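Local coordinates for protein Poly(Beta-D-mannuronate) lyase (Pseudopedobacter saltans, PDB 7O79) that probably cleaves poly(beta-D-mannuronate) in alginate by beta-elimination, as a beta-helical polysaccharide lyase of family 6, at residues 58-61 against 62-66; 110-113 against 114-117; 127-131 against 132-136. All coordinates share one frame; numbering follows the deposited sequence.

Contact 1. Residues 58-61 against 62-66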
loop_
_atom_site.group_PDB
_atom_site.type_symbol
_atom_site.label_atom_id
_atom_site.label_comp_id
_atom_site.label_asym_id
_atom_site.label_seq_id
_atom_site.Cartn_x
_atom_site.Cartn_y
_atom_site.Cartn_z
ATOM N N VAL A 58 -18.815 21.096 -4.671
ATOM C CA VAL A 58 -18.725 20.847 -6.100
ATOM C C VAL A 58 -18.722 19.340 -6.292
ATOM O O VAL A 58 -17.790 18.665 -5.841
ATOM C CB VAL A 58 -17.454 21.465 -6.697
ATOM C CG1 VAL A 58 -17.174 20.880 -8.064
ATOM C CG2 VAL A 58 -17.573 22.991 -6.750
ATOM N N MET A 59 -19.749 18.801 -6.956
ATOM C CA MET A 59 -19.876 17.351 -7.080
ATOM C C MET A 59 -19.754 16.967 -8.551
ATOM O O MET A 59 -20.601 17.335 -9.377
ATOM C CB MET A 59 -21.180 16.840 -6.465
ATOM C CG MET A 59 -21.384 15.330 -6.636
ATOM S SD MET A 59 -23.064 14.738 -6.402
ATOM C CE MET A 59 -23.230 14.817 -4.637
ATOM N N LEU A 60 -18.687 16.239 -8.870
ATOM C CA LEU A 60 -18.430 15.748 -10.212
ATOM C C LEU A 60 -19.072 14.370 -10.355
ATOM O O LEU A 60 -18.691 13.430 -9.651
ATOM C CB LEU A 60 -16.921 15.699 -10.467
ATOM C CG LEU A 60 -16.320 17.083 -10.742
ATOM C CD1 LEU A 60 -14.884 17.198 -10.298
ATOM C CD2 LEU A 60 -16.430 17.370 -12.233
ATOM N N SER A 61 -20.045 14.253 -11.260
ATOM C CA SER A 61 -20.932 13.094 -11.345
ATOM C C SER A 61 -20.914 12.530 -12.766
ATOM O O SER A 61 -20.207 13.032 -13.651
ATOM C CB SER A 61 -22.349 13.490 -10.919
ATOM O OG SER A 61 -22.854 14.470 -11.813
ATOM N N GLY A 62 -21.705 11.479 -12.991
ATOM C CA GLY A 62 -21.663 10.833 -14.294
ATOM C C GLY A 62 -20.269 10.290 -14.534
ATOM O O GLY A 62 -19.551 9.945 -13.598
ATOM N N GLU A 63 -19.848 10.247 -15.797
ATOM C CA GLU A 63 -18.454 9.920 -16.059
ATOM C C GLU A 63 -17.593 11.175 -16.016
ATOM O O GLU A 63 -17.211 11.762 -17.033
ATOM C CB GLU A 63 -18.262 9.113 -17.332
ATOM C CG GLU A 63 -18.875 7.775 -17.079
ATOM C CD GLU A 63 -18.733 6.816 -18.178
ATOM O OE1 GLU A 63 -18.220 7.247 -19.223
ATOM O OE2 GLU A 63 -19.019 5.627 -17.940
ATOM N N SER A 64 -17.260 11.548 -14.785
ATOM C CA SER A 64 -16.308 12.603 -14.481
ATOM C C SER A 64 -14.980 11.994 -14.056
ATOM O O SER A 64 -14.935 10.896 -13.497
ATOM C CB SER A 64 -16.849 13.505 -13.380
ATOM O OG SER A 64 -17.960 14.215 -13.883
ATOM N N SER A 65 -13.899 12.714 -14.330
ATOM C CA SER A 65 -12.552 12.247 -14.033
ATOM C C SER A 65 -11.638 13.456 -14.086
ATOM O O SER A 65 -12.015 14.514 -14.598
ATOM C CB SER A 65 -12.103 11.159 -15.016
ATOM O OG SER A 65 -12.088 11.694 -16.334
ATOM N N LEU A 66 -10.427 13.286 -13.551
ATOM C CA LEU A 66 -9.434 14.350 -13.472
ATOM C C LEU A 66 -8.068 13.776 -13.801
ATOM O O LEU A 66 -7.689 12.738 -13.251
ATOM C CB LEU A 66 -9.419 14.966 -12.072
ATOM C CG LEU A 66 -8.207 15.792 -11.636
ATOM C CD1 LEU A 66 -8.168 17.130 -12.361
ATOM C CD2 LEU A 66 -8.252 16.014 -10.125
#

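Contact 2. Residues 110-113 against 114-117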
loop_
_atom_site.group_PDB
_atom_site.type_symbol
_atom_site.label_atom_id
_atom_site.label_comp_id
_atom_site.label_asym_id
_atom_site.label_seq_id
_atom_site.Cartn_x
_atom_site.Cartn_y
_atom_site.Cartn_z
ATOM N N PRO A 110 -19.265 1.467 -10.536
ATOM C CA PRO A 110 -20.027 1.011 -11.700
ATOM C C PRO A 110 -21.015 -0.065 -11.261
ATOM O O PRO A 110 -21.079 -0.433 -10.087
ATOM C CB PRO A 110 -18.941 0.440 -12.604
ATOM C CG PRO A 110 -17.987 -0.186 -11.604
ATOM C CD PRO A 110 -18.004 0.714 -10.389
ATOM N N SER A 111 -21.788 -0.582 -12.225
ATOM C CA SER A 111 -22.783 -1.581 -11.843
ATOM C C SER A 111 -22.184 -2.983 -11.750
ATOM O O SER A 111 -22.585 -3.761 -10.881
ATOM C CB SER A 111 -23.983 -1.557 -12.799
ATOM O OG SER A 111 -23.582 -1.785 -14.129
ATOM N N GLN A 112 -21.237 -3.350 -12.615
ATOM C CA GLN A 112 -20.609 -4.662 -12.493
ATOM C C GLN A 112 -19.285 -4.474 -11.751
ATOM O O GLN A 112 -18.509 -3.580 -12.098
ATOM C CB GLN A 112 -20.283 -5.372 -13.822
ATOM C CG GLN A 112 -21.404 -5.957 -14.747
ATOM C CD GLN A 112 -22.233 -4.907 -15.486
ATOM O OE1 GLN A 112 -23.441 -4.796 -15.322
ATOM N NE2 GLN A 112 -21.572 -4.233 -16.450
ATOM N N LYS A 113 -18.998 -5.350 -10.786
ATOM C CA LYS A 113 -17.674 -5.380 -10.166
ATOM C C LYS A 113 -16.563 -5.545 -11.201
ATOM O O LYS A 113 -15.474 -4.977 -11.058
ATOM C CB LYS A 113 -17.622 -6.510 -9.135
ATOM C CG LYS A 113 -16.225 -6.828 -8.606
ATOM C CD LYS A 113 -16.262 -7.985 -7.618
ATOM C CE LYS A 113 -16.433 -9.347 -8.301
ATOM N NZ LYS A 113 -16.234 -10.452 -7.306
ATOM N N SER A 114 -16.819 -6.314 -12.256
ATOM C CA SER A 114 -15.824 -6.573 -13.288
ATOM C C SER A 114 -15.488 -5.349 -14.138
ATOM O O SER A 114 -14.528 -5.401 -14.907
ATOM C CB SER A 114 -16.331 -7.687 -14.184
ATOM O OG SER A 114 -17.486 -7.223 -14.864
ATOM N N THR A 115 -16.249 -4.266 -14.038
ATOM C CA THR A 115 -15.881 -3.020 -14.706
ATOM C C THR A 115 -14.806 -2.361 -13.843
ATOM O O THR A 115 -15.097 -1.630 -12.891
ATOM C CB THR A 115 -17.101 -2.128 -14.886
ATOM O OG1 THR A 115 -18.069 -2.816 -15.689
ATOM C CG2 THR A 115 -16.718 -0.824 -15.586
ATOM N N GLY A 116 -13.545 -2.645 -14.165
ATOM C CA GLY A 116 -12.427 -2.205 -13.340
ATOM C C GLY A 116 -11.896 -0.822 -13.687
ATOM O O GLY A 116 -11.836 -0.435 -14.855
ATOM N N TYR A 117 -11.494 -0.087 -12.645
ATOM C CA TYR A 117 -10.692 1.128 -12.779
ATOM C C TYR A 117 -10.115 1.527 -11.419
ATOM O O TYR A 117 -10.683 1.201 -10.364
ATOM C CB TYR A 117 -11.506 2.287 -13.374
ATOM C CG TYR A 117 -12.867 2.590 -12.745
ATOM C CD1 TYR A 117 -12.976 3.481 -11.681
ATOM C CD2 TYR A 117 -14.042 2.066 -13.275
ATOM C CE1 TYR A 117 -14.206 3.790 -11.116
ATOM C CE2 TYR A 117 -15.286 2.380 -12.722
ATOM C CZ TYR A 117 -15.362 3.250 -11.644
ATOM O OH TYR A 117 -16.583 3.586 -11.078
HETATM O O HOH W 1 -20.962 -1.287 -15.218
#

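Contact 3. Residues 127-131 against 132-136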
loop_
_atom_site.group_PDB
_atom_site.type_symbol
_atom_site.label_atom_id
_atom_site.label_comp_id
_atom_site.label_asym_id
_atom_site.label_seq_id
_atom_site.Cartn_x
_atom_site.Cartn_y
_atom_site.Cartn_z
ATOM N N ASN A 127 4.710 13.539 -6.967
ATOM C CA ASN A 127 3.348 13.993 -6.734
ATOM C C ASN A 127 2.904 13.736 -5.289
ATOM O O ASN A 127 3.427 12.865 -4.587
ATOM C CB ASN A 127 2.385 13.329 -7.720
ATOM C CG ASN A 127 2.755 13.608 -9.181
ATOM O OD1 ASN A 127 2.534 14.714 -9.684
ATOM N ND2 ASN A 127 3.316 12.606 -9.864
ATOM N N LEU A 128 1.914 14.513 -4.852
ATOM C CA LEU A 128 1.438 14.492 -3.475
ATOM C C LEU A 128 -0.082 14.438 -3.428
ATOM O O LEU A 128 -0.753 15.208 -4.120
ATOM C CB LEU A 128 1.939 15.722 -2.715
ATOM C CG LEU A 128 1.475 15.881 -1.265
ATOM C CD1 LEU A 128 1.833 14.680 -0.409
ATOM C CD2 LEU A 128 2.115 17.133 -0.693
ATOM N N MET A 129 -0.616 13.505 -2.641
ATOM C CA MET A 129 -2.034 13.450 -2.286
ATOM C C MET A 129 -2.155 13.481 -0.776
ATOM O O MET A 129 -1.582 12.623 -0.104
ATOM C CB MET A 129 -2.722 12.170 -2.781
ATOM C CG MET A 129 -4.244 12.260 -2.793
ATOM S SD MET A 129 -5.105 10.903 -3.663
ATOM C CE MET A 129 -4.639 9.465 -2.678
ATOM N N GLN A 130 -2.935 14.425 -0.240
ATOM C CA GLN A 130 -3.071 14.507 1.203
ATOM C C GLN A 130 -4.425 15.100 1.570
ATOM O O GLN A 130 -5.008 15.868 0.805
ATOM C CB GLN A 130 -1.928 15.319 1.829
ATOM C CG GLN A 130 -1.860 16.776 1.374
ATOM C CD GLN A 130 -0.726 17.536 2.054
ATOM O OE1 GLN A 130 0.262 16.939 2.492
ATOM N NE2 GLN A 130 -0.864 18.858 2.138
ATOM N N TYR A 131 -4.925 14.715 2.744
ATOM C CA TYR A 131 -6.252 15.122 3.229
ATOM C C TYR A 131 -7.348 14.826 2.213
ATOM O O TYR A 131 -8.224 15.648 1.942
ATOM C CB TYR A 131 -6.266 16.590 3.631
ATOM C CG TYR A 131 -5.262 16.861 4.713
ATOM C CD1 TYR A 131 -5.510 16.454 6.024
ATOM C CD2 TYR A 131 -4.053 17.481 4.433
ATOM C CE1 TYR A 131 -4.589 16.685 7.038
ATOM C CE2 TYR A 131 -3.134 17.712 5.444
ATOM C CZ TYR A 131 -3.414 17.310 6.741
ATOM O OH TYR A 131 -2.504 17.536 7.748
ATOM N N CYS A 132 -7.308 13.620 1.663
ATOM C CA CYS A 132 -8.373 13.145 0.804
ATOM C C CYS A 132 -9.053 11.947 1.452
ATOM O O CYS A 132 -8.460 11.245 2.276
ATOM C CB CYS A 132 -7.839 12.802 -0.589
ATOM S SG CYS A 132 -7.242 14.249 -1.522
ATOM N N SER A 133 -10.313 11.721 1.079
ATOM C CA SER A 133 -11.133 10.659 1.656
ATOM C C SER A 133 -11.705 9.779 0.554
ATOM O O SER A 133 -12.119 10.271 -0.497
ATOM C CB SER A 133 -12.300 11.206 2.498
ATOM O OG SER A 133 -11.837 11.871 3.651
ATOM N N PHE A 134 -11.756 8.478 0.827
ATOM C CA PHE A 134 -12.164 7.481 -0.153
ATOM C C PHE A 134 -13.063 6.460 0.524
ATOM O O PHE A 134 -12.655 5.808 1.490
ATOM C CB PHE A 134 -10.933 6.813 -0.782
ATOM C CG PHE A 134 -9.927 7.800 -1.319
ATOM C CD1 PHE A 134 -10.066 8.302 -2.604
ATOM C CD2 PHE A 134 -8.910 8.290 -0.518
ATOM C CE1 PHE A 134 -9.176 9.213 -3.112
ATOM C CE2 PHE A 134 -8.005 9.211 -1.014
ATOM C CZ PHE A 134 -8.136 9.679 -2.321
ATOM N N LYS A 135 -14.285 6.319 0.020
ATOM C CA LYS A 135 -15.273 5.475 0.676
ATOM C C LYS A 135 -16.052 4.647 -0.336
ATOM O O LYS A 135 -16.625 5.195 -1.283
ATOM C CB LYS A 135 -16.245 6.323 1.501
ATOM C CG LYS A 135 -17.276 5.455 2.214
ATOM C CD LYS A 135 -18.250 6.266 3.047
ATOM C CE LYS A 135 -19.195 5.347 3.814
ATOM N NZ LYS A 135 -20.083 4.608 2.880
ATOM N N GLY A 136 -16.080 3.331 -0.136
ATOM C CA GLY A 136 -17.049 2.488 -0.804
ATOM C C GLY A 136 -16.651 1.877 -2.136
ATOM O O GLY A 136 -17.513 1.282 -2.796
#

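Contact 1. Residues 58-61 against 62-66
L60 and S61 meet S64 in a local turn contact at a corner of the parallel beta-helix, where strand 58-62 gives way to strand 65-68. The chain turns through G62, whose positive phi starts the bend, and E63, the centre of an inverse gamma turn closed by a weak S64 N to G62 O bond. The S64 hydroxyl thereby reaches the end of the strand it has just left: S64 OG donates to S61 O over a short 2.5 Å. The donor approaches the carbonyl at a C=O...O angle of 139°, tilted 21° from its plane. With OG anti to the carbonyl carbon (chi1 -68°), S64 turns its oxygen toward S61 while its CB lies 3.6 Å from L60 CB. The preceding coil supplies further partners, V34 N donating to S64 OG and E30 OE2 bonding to S61 OG, while D33 OD1 accepts from E63 N; W31 O lies within weak hydrogen-bond reach of S64 OG. The buried serine hydroxyl thus both donates and accepts, tying its own corner to the neighbouring coil and satisfying a carbonyl that the bend leaves at the end of the strand.

Contact 2. Residues 110-113 against 114-117
S114 opens the second half of this surface loop by laying its OG against the aliphatic base of Q112, 3.5 Å from Q112 CB; the Q112 chain bends at chi2 (72°) toward the S111 side, with Q112 NE2 3.9 Å from T115 OG1. K113, just before S114 and exposed at the turn, forms a salt bridge through NZ with D169. Next comes the bond that defines the bend: T115 N donates to Q112 O at 3.1 Å, somewhat bent at the hydrogen (155°) and with the donor well above the carbonyl plane, and it closes a type I beta turn from Q112 to T115. The T115 side chain faces two ways. Its CB and CG2 pack on P110 CB, each at 3.9 Å, while OG1 reaches a water by a weak hydrogen bond; the same water is bonded to S111 OG at 2.9 Å and bridges the two arms. The carbonyl of T115 accepts from N139 ND2, and P110 CG rests 3.5 Å from T115 O. Beyond G116 the chain delivers Y117, the buried member of the group, whose ring approaches P110 from the opposite direction and meets it obliquely. Y117 OH comes within 3.3 Å of P110 CD, but its main polar partner is F108 O, two residues before P110 in the same loop. The arrangement is that of a type I turn in a loop connecting two beta-helix strands, 99-106 and 118-122, with P110 packed against both the T115 methyl and the Y117 ring.

Contact 3. Residues 127-131 against 132-136
A Met-aromatic contact between M129 and F134 spans the inside of a bend in strand 128-135, one of the stacked parallel strands of the beta-helix. M129 SD lies 4.8 Å from the centroid of the F134 ring and 74° off its normal, hence at the ring edge, where its nearest ring atom is F134 CZ. The terminal methyl arrives beside the sulfur, with M129 CE 3.5 Å from F134 CZ, meeting the ring obliquely. Two torsions put it there: CG is anti to the backbone N (chi1 -163°), which sends the chain inward, and a bend at chi3 (63°) swings the methyl round to the ring. C132 fills the inner corner between them, its SG 3.8 Å from M129 CG. The bend itself is made at Y131, whose left-handed backbone conformation turns the chain so that the side chains of M129 and F134 approach from opposite directions. Its ring stays outside, meeting the nearly parallel ring of Y158 on the next coil and forming a cation-pi contact with K453. No hydrogen bond joins the two arms; across the bend the contact is sulfur and hydrocarbon packing, while backbone bonds of M129 run to the next coil. L100 and V156, on the coils before and after, touch M129, and F134 similarly meets F161. Outside the core, the amide of Q130 bonds to E101 on one coil and to Q157 on the other. Apolar groups inside the bend, with like residues meeting from coil to coil, are typical of the parallel beta-helix of the pectate lyase-like clan.

In the fold
The three contacts follow one another along the chain, and none touches another directly. Contacts 1 and 3 belong to the strands that form the coils of the beta-helix, their centres about 16 Å apart, and both are buried; contact 2 instead lies on the surface, in the loop just before strand 118-122. Its centre is about 17 Å from contact 1 and 21 Å from contact 3, with nearest atoms about 7 and 8 Å away. Intervening residues connect them: L85 is touched by E63 of contact 1 and gives a weak hydrogen bond to Y117 of contact 2, while G136 O, at the end of contact 3, bonds to N109, next to P110.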